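Local coordinates for protein endopolygalacturonase (Chondrostereum purpureum, PDB 1KCD) that probably hydrolyses alpha-1,4 links between galacturonate units within polygalacturonate chains, as a glycosyl hydrolase family 28 enzyme, at residues Leu83-Lys88 / His150-Phe155; Thr94-Pro99 / Ser117-Ile122; Val225-Gln230 / Ala273-Val278. All blocks are in the same frame, centred on the assembly; numbering follows the deposited sequence.

All three contacts belong to the parallel beta-helix of family 28 and its loops. Contacts 1 and 2 are neighbours, with centres about 6 Å apart, and join loops that lead into successive strands (101-104, 122-127 and 155-158) of one parallel sheet. Contact 2 is nested inside the chain loop that contact 1 closes, and the salt bridge between D86 and K96 ties the two together. Contact 3 comes later in the chain, with its centre about 25 Å from that of contact 1; it packs strand 226-230 of the same sheet against strand 275-280 of another. Both bound galacturonates lie between contacts 1 and 3, gripped by residues of each, while contact 2 adds Q120.

Contact 1: residues Leu83-Lys88 / His150-Phe155; sequences LYWDGK and HNTDGF. With GTK (beta-D-galactofuranuronic acid), chain B; GTR (beta-D-galactopyranuronic acid), chain C.
W85 and T152 make a loose van der Waals contact between the two loops: the methyl CG2 of T152 stands 4.2 Å from NE1 of the W85 indole, and the side chains cross at about a right angle. T152 sets OG1 between its backbone N and carbonyl carbon (chi1 43°), which divides its two branches: the methyl meets W85, while the hydroxyl bonds to Q172. The indole N-H is satisfied by the carbonyl of S117. Further along, K88 O comes to 4.3 Å from CD2 of H150 and 4.0 Å from OD1 of N151, without a hydrogen bond.

One side-chain bond within 83-88 spans G87. K88 N donates to D86 OD1 at 2.9 Å, closing an Asx turn in which the donor sits above the carboxylate plane; D86 is further held by its salt bridge to K96. G87 has a positive phi at which a side chain would jam against the preceding carbonyl.

Towards the sugars the bonding is dense. H150 NE2 meets O2 of GTR in the plane of the imidazole at 2.7 Å, almost straight at 171°; either atom may be the donor. The amide nitrogen of N151 forks, giving one hydrogen to GTR O3 at 3.0 Å and the other to GTK O2 at 2.9 Å, so a single group spans both sugars. Its OD1 accepts from T90 N, which fixes the rotation of the amide. D153 OD1 approaches the same GTK O2 to 2.7 Å.

N151, T152, D153 and G154 spell the NTDG signature of family 28, and the arrangement is the substrate-binding cleft of a polygalacturonase, with 83-88 lying next to the side that carries H150 and N151.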
loop_
_atom_site.group_PDB
_atom_site.type_symbol
_atom_site.label_atom_id
_atom_site.label_comp_id
_atom_site.label_asym_id
_atom_site.label_seq_id
_atom_site.Cartn_x
_atom_site.Cartn_y
_atom_site.Cartn_z
ATOM N N LEU A 83 -13.407 17.050 2.208
ATOM C CA LEU A 83 -14.413 17.688 1.334
ATOM C C LEU A 83 -15.095 16.676 0.434
ATOM O O LEU A 83 -16.089 17.003 -0.232
ATOM C CB LEU A 83 -13.760 18.746 0.466
ATOM C CG LEU A 83 -13.052 19.866 1.253
ATOM C CD1 LEU A 83 -12.480 20.881 0.253
ATOM C CD2 LEU A 83 -14.005 20.551 2.230
ATOM N N TYR A 84 -14.540 15.455 0.382
ATOM C CA TYR A 84 -15.108 14.421 -0.480
ATOM C C TYR A 84 -15.663 13.233 0.313
ATOM O O TYR A 84 -16.630 12.595 -0.127
ATOM C CB TYR A 84 -14.048 13.840 -1.415
ATOM C CG TYR A 84 -13.206 14.787 -2.245
ATOM C CD1 TYR A 84 -13.501 15.038 -3.567
ATOM C CD2 TYR A 84 -12.091 15.439 -1.651
ATOM C CE1 TYR A 84 -12.731 15.912 -4.328
ATOM C CE2 TYR A 84 -11.266 16.319 -2.391
ATOM C CZ TYR A 84 -11.634 16.528 -3.724
ATOM O OH TYR A 84 -10.872 17.332 -4.512
ATOM N N TRP A 85 -15.043 12.889 1.445
ATOM C CA TRP A 85 -15.396 11.660 2.152
ATOM C C TRP A 85 -16.892 11.592 2.455
ATOM O O TRP A 85 -17.449 12.546 3.043
ATOM C CB TRP A 85 -14.599 11.572 3.465
ATOM C CG TRP A 85 -13.116 11.458 3.255
ATOM C CD1 TRP A 85 -12.457 10.939 2.168
ATOM C CD2 TRP A 85 -12.134 11.884 4.194
ATOM N NE1 TRP A 85 -11.093 11.010 2.381
ATOM C CE2 TRP A 85 -10.884 11.601 3.611
ATOM C CE3 TRP A 85 -12.221 12.492 5.459
ATOM C CZ2 TRP A 85 -9.681 11.895 4.257
ATOM C CZ3 TRP A 85 -11.021 12.798 6.091
ATOM C CH2 TRP A 85 -9.790 12.517 5.510
ATOM N N ASP A 86 -17.474 10.429 2.149
ATOM C CA ASP A 86 -18.914 10.251 2.414
ATOM C C ASP A 86 -19.265 8.863 2.903
ATOM O O ASP A 86 -20.423 8.418 2.878
ATOM C CB ASP A 86 -19.709 10.561 1.134
ATOM C CG ASP A 86 -19.437 9.534 0.044
ATOM O OD1 ASP A 86 -18.469 8.766 0.153
ATOM O OD2 ASP A 86 -20.232 9.512 -0.950
ATOM N N GLY A 87 -18.239 8.144 3.365
ATOM C CA GLY A 87 -18.503 6.807 3.863
ATOM C C GLY A 87 -18.473 5.789 2.729
ATOM O O GLY A 87 -18.587 4.568 3.074
ATOM N N LYS A 88 -18.354 6.153 1.465
ATOM C CA LYS A 88 -18.505 5.153 0.380
ATOM C C LYS A 88 -17.249 4.973 -0.423
ATOM O O LYS A 88 -17.194 4.057 -1.271
ATOM C CB LYS A 88 -19.666 5.553 -0.530
ATOM C CG LYS A 88 -20.999 5.584 0.278
ATOM C CD LYS A 88 -22.157 5.976 -0.632
ATOM C CE LYS A 88 -23.525 5.736 -0.009
ATOM N NZ LYS A 88 -24.631 6.238 -0.925
ATOM N N HIS A 150 -12.645 6.246 3.337
ATOM C CA HIS A 150 -12.758 4.839 2.937
ATOM C C HIS A 150 -11.913 4.641 1.668
ATOM O O HIS A 150 -11.718 5.624 0.918
ATOM C CB HIS A 150 -14.227 4.508 2.735
ATOM C CG HIS A 150 -14.453 3.014 2.677
ATOM N ND1 HIS A 150 -14.379 2.243 3.817
ATOM C CD2 HIS A 150 -14.738 2.167 1.651
ATOM C CE1 HIS A 150 -14.600 0.958 3.507
ATOM N NE2 HIS A 150 -14.830 0.880 2.183
ATOM N N ASN A 151 -11.391 3.465 1.439
ATOM C CA ASN A 151 -10.502 3.208 0.294
ATOM C C ASN A 151 -9.302 4.142 0.261
ATOM O O ASN A 151 -8.795 4.484 -0.811
ATOM C CB ASN A 151 -11.231 3.251 -1.076
ATOM C CG ASN A 151 -12.308 2.193 -1.147
ATOM O OD1 ASN A 151 -13.486 2.521 -1.332
ATOM N ND2 ASN A 151 -11.923 0.934 -1.078
ATOM N N THR A 152 -8.841 4.480 1.480
ATOM C CA THR A 152 -7.719 5.406 1.650
ATOM C C THR A 152 -6.388 4.673 1.742
ATOM O O THR A 152 -5.563 4.913 2.625
ATOM C CB THR A 152 -7.957 6.294 2.893
ATOM O OG1 THR A 152 -8.465 5.450 3.935
ATOM C CG2 THR A 152 -8.984 7.390 2.597
ATOM N N ASP A 153 -6.145 3.779 0.779
ATOM C CA ASP A 153 -4.926 2.997 0.778
ATOM C C ASP A 153 -3.695 3.874 0.916
ATOM O O ASP A 153 -3.581 4.928 0.294
ATOM C CB ASP A 153 -4.744 2.240 -0.558
ATOM C CG ASP A 153 -5.847 1.258 -0.941
ATOM O OD1 ASP A 153 -6.999 1.533 -0.570
ATOM O OD2 ASP A 153 -5.565 0.268 -1.644
ATOM N N GLY A 154 -2.711 3.402 1.702
ATOM C CA GLY A 154 -1.474 4.195 1.834
ATOM C C GLY A 154 -0.675 4.127 0.547
ATOM O O GLY A 154 -0.395 5.168 -0.091
ATOM N N PHE A 155 -0.287 2.928 0.139
ATOM C CA PHE A 155 0.514 2.706 -1.043
ATOM C C PHE A 155 -0.119 1.585 -1.863
ATOM O O PHE A 155 -0.286 0.489 -1.323
ATOM C CB PHE A 155 1.937 2.257 -0.677
ATOM C CG PHE A 155 2.647 3.203 0.267
ATOM C CD1 PHE A 155 3.410 4.255 -0.316
ATOM C CD2 PHE A 155 2.553 3.079 1.633
ATOM C CE1 PHE A 155 4.085 5.131 0.548
ATOM C CE2 PHE A 155 3.201 3.972 2.452
ATOM C CZ PHE A 155 3.951 5.024 1.931
HETATM C C1 GTK B . -7.867 -0.226 -3.616
HETATM O O1 GTK B . -7.673 0.101 -4.986
HETATM C C2 GTK B . -9.202 0.203 -3.074
HETATM O O2 GTK B . -9.119 0.219 -1.629
HETATM C C3 GTK B . -10.092 -1.011 -3.425
HETATM O O3 GTK B . -10.797 -0.688 -4.616
HETATM C C4 GTK B . -9.104 -2.137 -3.753
HETATM O O4 GTK B . -7.789 -1.638 -3.559
HETATM C C5 GTK B . -9.362 -3.468 -3.051
HETATM O O5 GTK B . -8.874 -3.309 -1.728
HETATM C C6 GTK B . -8.755 -4.718 -3.614
HETATM O O6B GTK B . -9.195 -5.052 -4.827
HETATM O O6A GTK B . -7.904 -5.384 -3.052
HETATM C C1 GTR C . -13.730 -2.914 2.051
HETATM C C2 GTR C . -13.740 -1.907 0.873
HETATM C C3 GTR C . -13.395 -2.623 -0.317
HETATM C C4 GTR C . -11.934 -3.260 -0.262
HETATM C C5 GTR C . -11.957 -4.107 1.030
HETATM C C6 GTR C . -10.570 -4.668 1.301
HETATM O O1 GTR C . -13.974 -2.219 3.256
HETATM O O2 GTR C . -15.100 -1.382 0.761
HETATM O O3 GTR C . -13.358 -1.704 -1.476
HETATM O O4 GTR C . -10.925 -2.207 -0.175
HETATM O O5 GTR C . -12.356 -3.318 2.165
HETATM O O6A GTR C . -9.866 -4.277 2.257
HETATM O O6B GTR C . -10.164 -5.541 0.517
#

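Contact 2: residues Thr94-Pro99 / Ser117-Ile122; sequences THKPHP and SPAQAI. With GTK (beta-D-galactofuranuronic acid), chain B.
H98 lies alongside Q120, the two side chains pointing the same way with ring and amide planes 22° apart. The amide oxygen does the touching: Q120 OE1 sits 3.1 Å from H98 CB and nearly as close to CG and ND1. The ND1 approach has a poor angle and is no hydrogen bond. H98 carries CG between its backbone N and carbonyl carbon (chi1 69°), which brings the ring beside the amide. Q120 is sharply bent at chi2 (93°), away from a staggered position, and this bend turns its NE2 to the sugar, where it donates to GTK O1 at 3.2 Å. With an alanine in place of Q120, GTK O1 would probably lose this donor and a gap would be likely to open beside the H98 ring.

Next to this pair the contact is mainly apolar. P97 and P118 cross at about a right angle, CD of P97 meeting CB of P118 at 3.7 Å. The methyl of A119 rests against K96 CB at 3.8 Å, while the rest of K96 bends away and places NZ on T94 O at 2.8 Å and on G89 O.

Past H98 the chain enters P99 through a cis peptide bond, and P99 CA comes within 3.3 Å of Q120 O, a CA-H...O contact. That oxygen also takes part in a water bridge: one water donates to P97 O and to Q120 O and accepts from A119 N at 2.8 Å. A backbone hydrogen bond between Q120 and F100 lies just ahead of the neighbouring parallel strands 101-104 and 122-127 of the beta-helix.

No direct hydrogen bond crosses between 94-99 and 117-122. Their polar backbone atoms are joined through the water, and the rest is van der Waals contact, consistent with H98 limiting how the Q120 amide can turn beside the sugar.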
loop_
_atom_site.group_PDB
_atom_site.type_symbol
_atom_site.label_atom_id
_atom_site.label_comp_id
_atom_site.label_asym_id
_atom_site.label_seq_id
_atom_site.Cartn_x
_atom_site.Cartn_y
_atom_site.Cartn_z
ATOM N N THR A 94 -19.911 10.089 -3.698
ATOM C CA THR A 94 -19.238 11.209 -4.346
ATOM C C THR A 94 -18.028 10.740 -5.112
ATOM O O THR A 94 -17.366 9.767 -4.758
ATOM C CB THR A 94 -18.823 12.212 -3.284
ATOM O OG1 THR A 94 -17.954 11.546 -2.370
ATOM C CG2 THR A 94 -20.041 12.790 -2.554
ATOM N N HIS A 95 -17.666 11.448 -6.176
ATOM C CA HIS A 95 -16.407 11.196 -6.856
ATOM C C HIS A 95 -15.254 11.481 -5.912
ATOM O O HIS A 95 -15.215 12.506 -5.213
ATOM C CB HIS A 95 -16.363 12.083 -8.115
ATOM C CG HIS A 95 -15.035 12.124 -8.782
ATOM N ND1 HIS A 95 -14.602 11.152 -9.668
ATOM C CD2 HIS A 95 -14.028 13.040 -8.695
ATOM C CE1 HIS A 95 -13.381 11.479 -10.086
ATOM N NE2 HIS A 95 -13.019 12.639 -9.506
ATOM N N LYS A 96 -14.280 10.550 -5.903
ATOM C CA LYS A 96 -13.049 10.729 -5.150
ATOM C C LYS A 96 -11.880 10.771 -6.111
ATOM O O LYS A 96 -11.610 9.742 -6.733
ATOM C CB LYS A 96 -12.839 9.586 -4.136
ATOM C CG LYS A 96 -14.102 9.090 -3.372
ATOM C CD LYS A 96 -14.667 10.160 -2.469
ATOM C CE LYS A 96 -15.733 9.561 -1.496
ATOM N NZ LYS A 96 -16.884 8.802 -2.150
ATOM N N PRO A 97 -11.165 11.875 -6.304
ATOM C CA PRO A 97 -9.972 11.824 -7.172
ATOM C C PRO A 97 -9.002 10.816 -6.632
ATOM O O PRO A 97 -8.570 10.922 -5.488
ATOM C CB PRO A 97 -9.451 13.260 -7.132
ATOM C CG PRO A 97 -10.653 14.102 -6.768
ATOM C CD PRO A 97 -11.454 13.232 -5.811
ATOM N N HIS A 98 -8.614 9.827 -7.421
ATOM C CA HIS A 98 -7.699 8.785 -6.928
ATOM C C HIS A 98 -6.915 8.235 -8.128
ATOM O O HIS A 98 -7.439 8.213 -9.255
ATOM C CB HIS A 98 -8.455 7.700 -6.177
ATOM C CG HIS A 98 -9.341 6.857 -7.042
ATOM N ND1 HIS A 98 -8.999 5.611 -7.530
ATOM C CD2 HIS A 98 -10.584 7.126 -7.487
ATOM C CE1 HIS A 98 -10.010 5.171 -8.244
ATOM N NE2 HIS A 98 -10.977 6.040 -8.242
ATOM N N PRO A 99 -5.693 7.754 -7.886
ATOM C CA PRO A 99 -4.956 7.955 -6.657
ATOM C C PRO A 99 -4.684 9.442 -6.503
ATOM O O PRO A 99 -4.839 10.241 -7.457
ATOM C CB PRO A 99 -3.656 7.162 -6.906
ATOM C CG PRO A 99 -3.473 7.299 -8.397
ATOM C CD PRO A 99 -4.879 7.160 -8.954
ATOM N N SER A 117 -5.860 12.309 1.783
ATOM C CA SER A 117 -6.192 11.949 0.412
ATOM C C SER A 117 -7.698 11.723 0.253
ATOM O O SER A 117 -8.358 11.180 1.154
ATOM C CB SER A 117 -5.415 10.716 -0.002
ATOM O OG SER A 117 -5.745 9.584 0.816
ATOM N N PRO A 118 -8.275 12.067 -0.884
ATOM C CA PRO A 118 -9.697 11.750 -1.117
ATOM C C PRO A 118 -9.977 10.259 -1.000
ATOM O O PRO A 118 -11.036 9.925 -0.424
ATOM C CB PRO A 118 -9.958 12.311 -2.518
ATOM C CG PRO A 118 -8.970 13.495 -2.631
ATOM C CD PRO A 118 -7.720 12.965 -1.953
ATOM N N ALA A 119 -9.108 9.443 -1.563
ATOM C CA ALA A 119 -9.249 7.975 -1.419
ATOM C C ALA A 119 -7.847 7.413 -1.509
ATOM O O ALA A 119 -7.037 7.764 -0.626
ATOM C CB ALA A 119 -10.239 7.432 -2.412
ATOM N N GLN A 120 -7.489 6.587 -2.463
ATOM C CA GLN A 120 -6.183 5.928 -2.425
ATOM C C GLN A 120 -5.090 6.996 -2.500
ATOM O O GLN A 120 -5.169 7.933 -3.329
ATOM C CB GLN A 120 -6.038 4.993 -3.602
ATOM C CG GLN A 120 -7.011 3.792 -3.489
ATOM C CD GLN A 120 -8.318 4.064 -4.203
ATOM O OE1 GLN A 120 -8.797 5.163 -4.358
ATOM N NE2 GLN A 120 -8.999 2.991 -4.628
ATOM N N ALA A 121 -4.079 6.886 -1.647
ATOM C CA ALA A 121 -3.137 7.991 -1.439
ATOM C C ALA A 121 -2.004 7.996 -2.446
ATOM O O ALA A 121 -1.912 8.914 -3.290
ATOM C CB ALA A 121 -2.624 7.991 -0.003
ATOM N N ILE A 122 -1.149 6.979 -2.422
ATOM C CA ILE A 122 0.025 6.971 -3.319
ATOM C C ILE A 122 0.042 5.735 -4.203
ATOM O O ILE A 122 0.091 4.603 -3.681
ATOM C CB ILE A 122 1.314 7.041 -2.473
ATOM C CG1 ILE A 122 1.302 8.268 -1.551
ATOM C CG2 ILE A 122 2.555 7.033 -3.376
ATOM C CD1 ILE A 122 2.529 8.345 -0.657
HETATM C C1 GTK B . -7.867 -0.226 -3.616
HETATM O O1 GTK B . -7.673 0.101 -4.986
HETATM C C2 GTK B . -9.202 0.203 -3.074
HETATM O O2 GTK B . -9.119 0.219 -1.629
HETATM C C3 GTK B . -10.092 -1.011 -3.425
HETATM O O3 GTK B . -10.797 -0.688 -4.616
HETATM C C4 GTK B . -9.104 -2.137 -3.753
HETATM O O4 GTK B . -7.789 -1.638 -3.559
HETATM C C5 GTK B . -9.362 -3.468 -3.051
HETATM O O5 GTK B . -8.874 -3.309 -1.728
HETATM C C6 GTK B . -8.755 -4.718 -3.614
HETATM O O6B GTK B . -9.195 -5.052 -4.827
HETATM O O6A GTK B . -7.904 -5.384 -3.052
HETATM O O HOH W 1 -7.030 10.015 -3.349
#

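Contact 3: residues Val225-Gln230 / Ala273-Val278; sequences VRIKAQ and APFSDV. With GTR (beta-D-galactopyranuronic acid), chain C; GTK (beta-D-galactofuranuronic acid), chain B.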
loop_
_atom_site.group_PDB
_atom_site.type_symbol
_atom_site.label_atom_id
_atom_site.label_comp_id
_atom_site.label_asym_id
_atom_site.label_seq_id
_atom_site.Cartn_x
_atom_site.Cartn_y
_atom_site.Cartn_z
ATOM N N VAL A 225 -2.098 -9.334 8.153
ATOM C CA VAL A 225 -1.555 -9.522 6.795
ATOM C C VAL A 225 -2.535 -10.337 5.969
ATOM O O VAL A 225 -3.172 -11.258 6.488
ATOM C CB VAL A 225 -0.143 -10.146 6.775
ATOM C CG1 VAL A 225 0.830 -9.282 7.574
ATOM C CG2 VAL A 225 -0.163 -11.595 7.307
ATOM N N ARG A 226 -2.627 -9.952 4.687
ATOM C CA ARG A 226 -3.436 -10.709 3.753
ATOM C C ARG A 226 -2.730 -10.939 2.420
ATOM O O ARG A 226 -2.006 -10.084 1.925
ATOM C CB ARG A 226 -4.709 -9.916 3.407
ATOM C CG ARG A 226 -5.865 -9.927 4.391
ATOM C CD ARG A 226 -7.117 -9.450 3.589
ATOM N NE ARG A 226 -6.930 -7.978 3.448
ATOM C CZ ARG A 226 -7.883 -7.186 2.992
ATOM N NH1 ARG A 226 -9.066 -7.678 2.568
ATOM N NH2 ARG A 226 -7.701 -5.864 2.883
ATOM N N ILE A 227 -3.048 -12.120 1.848
ATOM C CA ILE A 227 -2.806 -12.325 0.432
ATOM C C ILE A 227 -4.150 -12.658 -0.161
ATOM O O ILE A 227 -4.731 -13.684 0.209
ATOM C CB ILE A 227 -1.784 -13.436 0.134
ATOM C CG1 ILE A 227 -0.512 -13.172 0.967
ATOM C CG2 ILE A 227 -1.519 -13.550 -1.378
ATOM C CD1 ILE A 227 0.539 -14.284 0.726
ATOM N N LYS A 228 -4.668 -11.776 -0.992
ATOM C CA LYS A 228 -6.017 -11.912 -1.540
ATOM C C LYS A 228 -5.952 -12.006 -3.037
ATOM O O LYS A 228 -5.316 -11.183 -3.682
ATOM C CB LYS A 228 -6.882 -10.684 -1.146
ATOM C CG LYS A 228 -6.196 -9.319 -0.978
ATOM C CD LYS A 228 -7.221 -8.197 -0.725
ATOM C CE LYS A 228 -6.486 -6.882 -0.344
ATOM N NZ LYS A 228 -7.375 -5.743 -0.403
ATOM N N ALA A 229 -6.620 -13.009 -3.583
ATOM C CA ALA A 229 -6.740 -13.131 -5.015
ATOM C C ALA A 229 -8.201 -13.209 -5.379
ATOM O O ALA A 229 -8.993 -13.900 -4.732
ATOM C CB ALA A 229 -6.028 -14.375 -5.568
ATOM N N GLN A 230 -8.549 -12.448 -6.441
ATOM C CA GLN A 230 -9.918 -12.524 -6.929
ATOM C C GLN A 230 -10.266 -13.958 -7.314
ATOM O O GLN A 230 -9.497 -14.629 -8.017
ATOM C CB GLN A 230 -10.041 -11.610 -8.176
ATOM C CG GLN A 230 -9.859 -10.141 -7.771
ATOM C CD GLN A 230 -9.712 -9.150 -8.894
ATOM O OE1 GLN A 230 -10.187 -9.397 -10.011
ATOM N NE2 GLN A 230 -9.121 -7.990 -8.611
ATOM N N ALA A 273 -4.997 -18.319 -9.697
ATOM C CA ALA A 273 -4.001 -17.363 -9.185
ATOM C C ALA A 273 -3.158 -18.049 -8.134
ATOM O O ALA A 273 -3.158 -17.668 -6.948
ATOM C CB ALA A 273 -4.754 -16.157 -8.629
ATOM N N PRO A 274 -2.443 -19.098 -8.512
ATOM C CA PRO A 274 -1.739 -19.925 -7.562
ATOM C C PRO A 274 -0.781 -19.101 -6.671
ATOM O O PRO A 274 -0.066 -18.213 -7.150
ATOM C CB PRO A 274 -0.885 -20.904 -8.429
ATOM C CG PRO A 274 -0.923 -20.278 -9.806
ATOM C CD PRO A 274 -2.280 -19.610 -9.894
ATOM N N PHE A 275 -0.778 -19.477 -5.396
ATOM C CA PHE A 275 0.125 -18.933 -4.400
ATOM C C PHE A 275 1.178 -19.993 -4.074
ATOM O O PHE A 275 0.817 -21.147 -3.794
ATOM C CB PHE A 275 -0.546 -18.567 -3.084
ATOM C CG PHE A 275 -1.670 -17.557 -3.127
ATOM C CD1 PHE A 275 -1.876 -16.725 -4.223
ATOM C CD2 PHE A 275 -2.545 -17.470 -2.030
ATOM C CE1 PHE A 275 -2.951 -15.814 -4.195
ATOM C CE2 PHE A 275 -3.559 -16.534 -1.994
ATOM C CZ PHE A 275 -3.783 -15.701 -3.084
ATOM N N SER A 276 2.431 -19.565 -4.036
ATOM C CA SER A 276 3.486 -20.490 -3.634
ATOM C C SER A 276 4.497 -19.782 -2.756
ATOM O O SER A 276 4.708 -18.557 -2.802
ATOM C CB SER A 276 4.175 -21.097 -4.834
ATOM O OG SER A 276 4.586 -20.149 -5.729
ATOM N N ASP A 277 5.171 -20.602 -1.975
ATOM C CA ASP A 277 6.365 -20.173 -1.225
ATOM C C ASP A 277 6.112 -18.974 -0.354
ATOM O O ASP A 277 6.763 -17.933 -0.501
ATOM C CB ASP A 277 7.508 -19.949 -2.206
ATOM C CG ASP A 277 7.890 -21.241 -2.914
ATOM O OD1 ASP A 277 7.362 -22.386 -2.665
ATOM O OD2 ASP A 277 8.805 -21.110 -3.788
ATOM N N VAL A 278 5.185 -19.139 0.604
ATOM C CA VAL A 278 4.817 -18.056 1.558
ATOM C C VAL A 278 5.339 -18.489 2.932
ATOM O O VAL A 278 4.880 -19.512 3.449
ATOM C CB VAL A 278 3.287 -17.874 1.591
ATOM C CG1 VAL A 278 2.884 -16.854 2.636
ATOM C CG2 VAL A 278 2.742 -17.459 0.217
HETATM C C1 GTR C . -13.730 -2.914 2.051
HETATM C C2 GTR C . -13.740 -1.907 0.873
HETATM C C3 GTR C . -13.395 -2.623 -0.317
HETATM C C4 GTR C . -11.934 -3.260 -0.262
HETATM C C5 GTR C . -11.957 -4.107 1.030
HETATM C C6 GTR C . -10.570 -4.668 1.301
HETATM O O1 GTR C . -13.974 -2.219 3.256
HETATM O O2 GTR C . -15.100 -1.382 0.761
HETATM O O3 GTR C . -13.358 -1.704 -1.476
HETATM O O4 GTR C . -10.925 -2.207 -0.175
HETATM O O5 GTR C . -12.356 -3.318 2.165
HETATM O O6A GTR C . -9.866 -4.277 2.257
HETATM O O6B GTR C . -10.164 -5.541 0.517
HETATM C C1 GTK B . -7.867 -0.226 -3.616
HETATM O O1 GTK B . -7.673 0.101 -4.986
HETATM C C2 GTK B . -9.202 0.203 -3.074
HETATM O O2 GTK B . -9.119 0.219 -1.629
HETATM C C3 GTK B . -10.092 -1.011 -3.425
HETATM O O3 GTK B . -10.797 -0.688 -4.616
HETATM C C4 GTK B . -9.104 -2.137 -3.753
HETATM O O4 GTK B . -7.789 -1.638 -3.559
HETATM C C5 GTK B . -9.362 -3.468 -3.051
HETATM O O5 GTK B . -8.874 -3.309 -1.728
HETATM C C6 GTK B . -8.755 -4.718 -3.614
HETATM O O6B GTK B . -9.195 -5.052 -4.827
HETATM O O6A GTK B . -7.904 -5.384 -3.052
#
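Strands 226-230 and 275-278 run almost opposite to each other, at 170°, with axes 10.4 Å apart, too far for backbone hydrogen bonds. They are two walls of the parallel beta-helix of family 28 facing each other across its core. From the first, I227 and A229 point inward, whereas the side chains of R226 and K228 reach the bound sugars on the other side of the strand.

Inside, F275 is the central group. I227 sets CG2 anti to its backbone N, and this methyl lies over one face of the phenyl ring, 3.7 Å from its centroid and 19° off the normal, a CH-pi contact. The A229 methyl touches the same ring obliquely, CB to CZ of F275 at 3.6 Å, and also packs on the methyl of A273. The other branch of I227 meets V278 tip to tip, CD1 to CG2 at 3.9 Å. V238 and I258, on neighbouring strands, press on F275 as well.

Outside, both basic side chains take the sugar carboxylates, and D174 forms salt bridges with each. R226 NH2 donates almost straight to GTR O6A at 2.8 Å, with the carboxylate carbon C6 in the guanidinium plane, while NH1 reaches O6B. K228 runs extended beyond CG with its CE over the guanidinium face, and its NZ bridges the two ligands, bonding GTR O6B at 2.9 Å and GTK O6A at 2.7 Å.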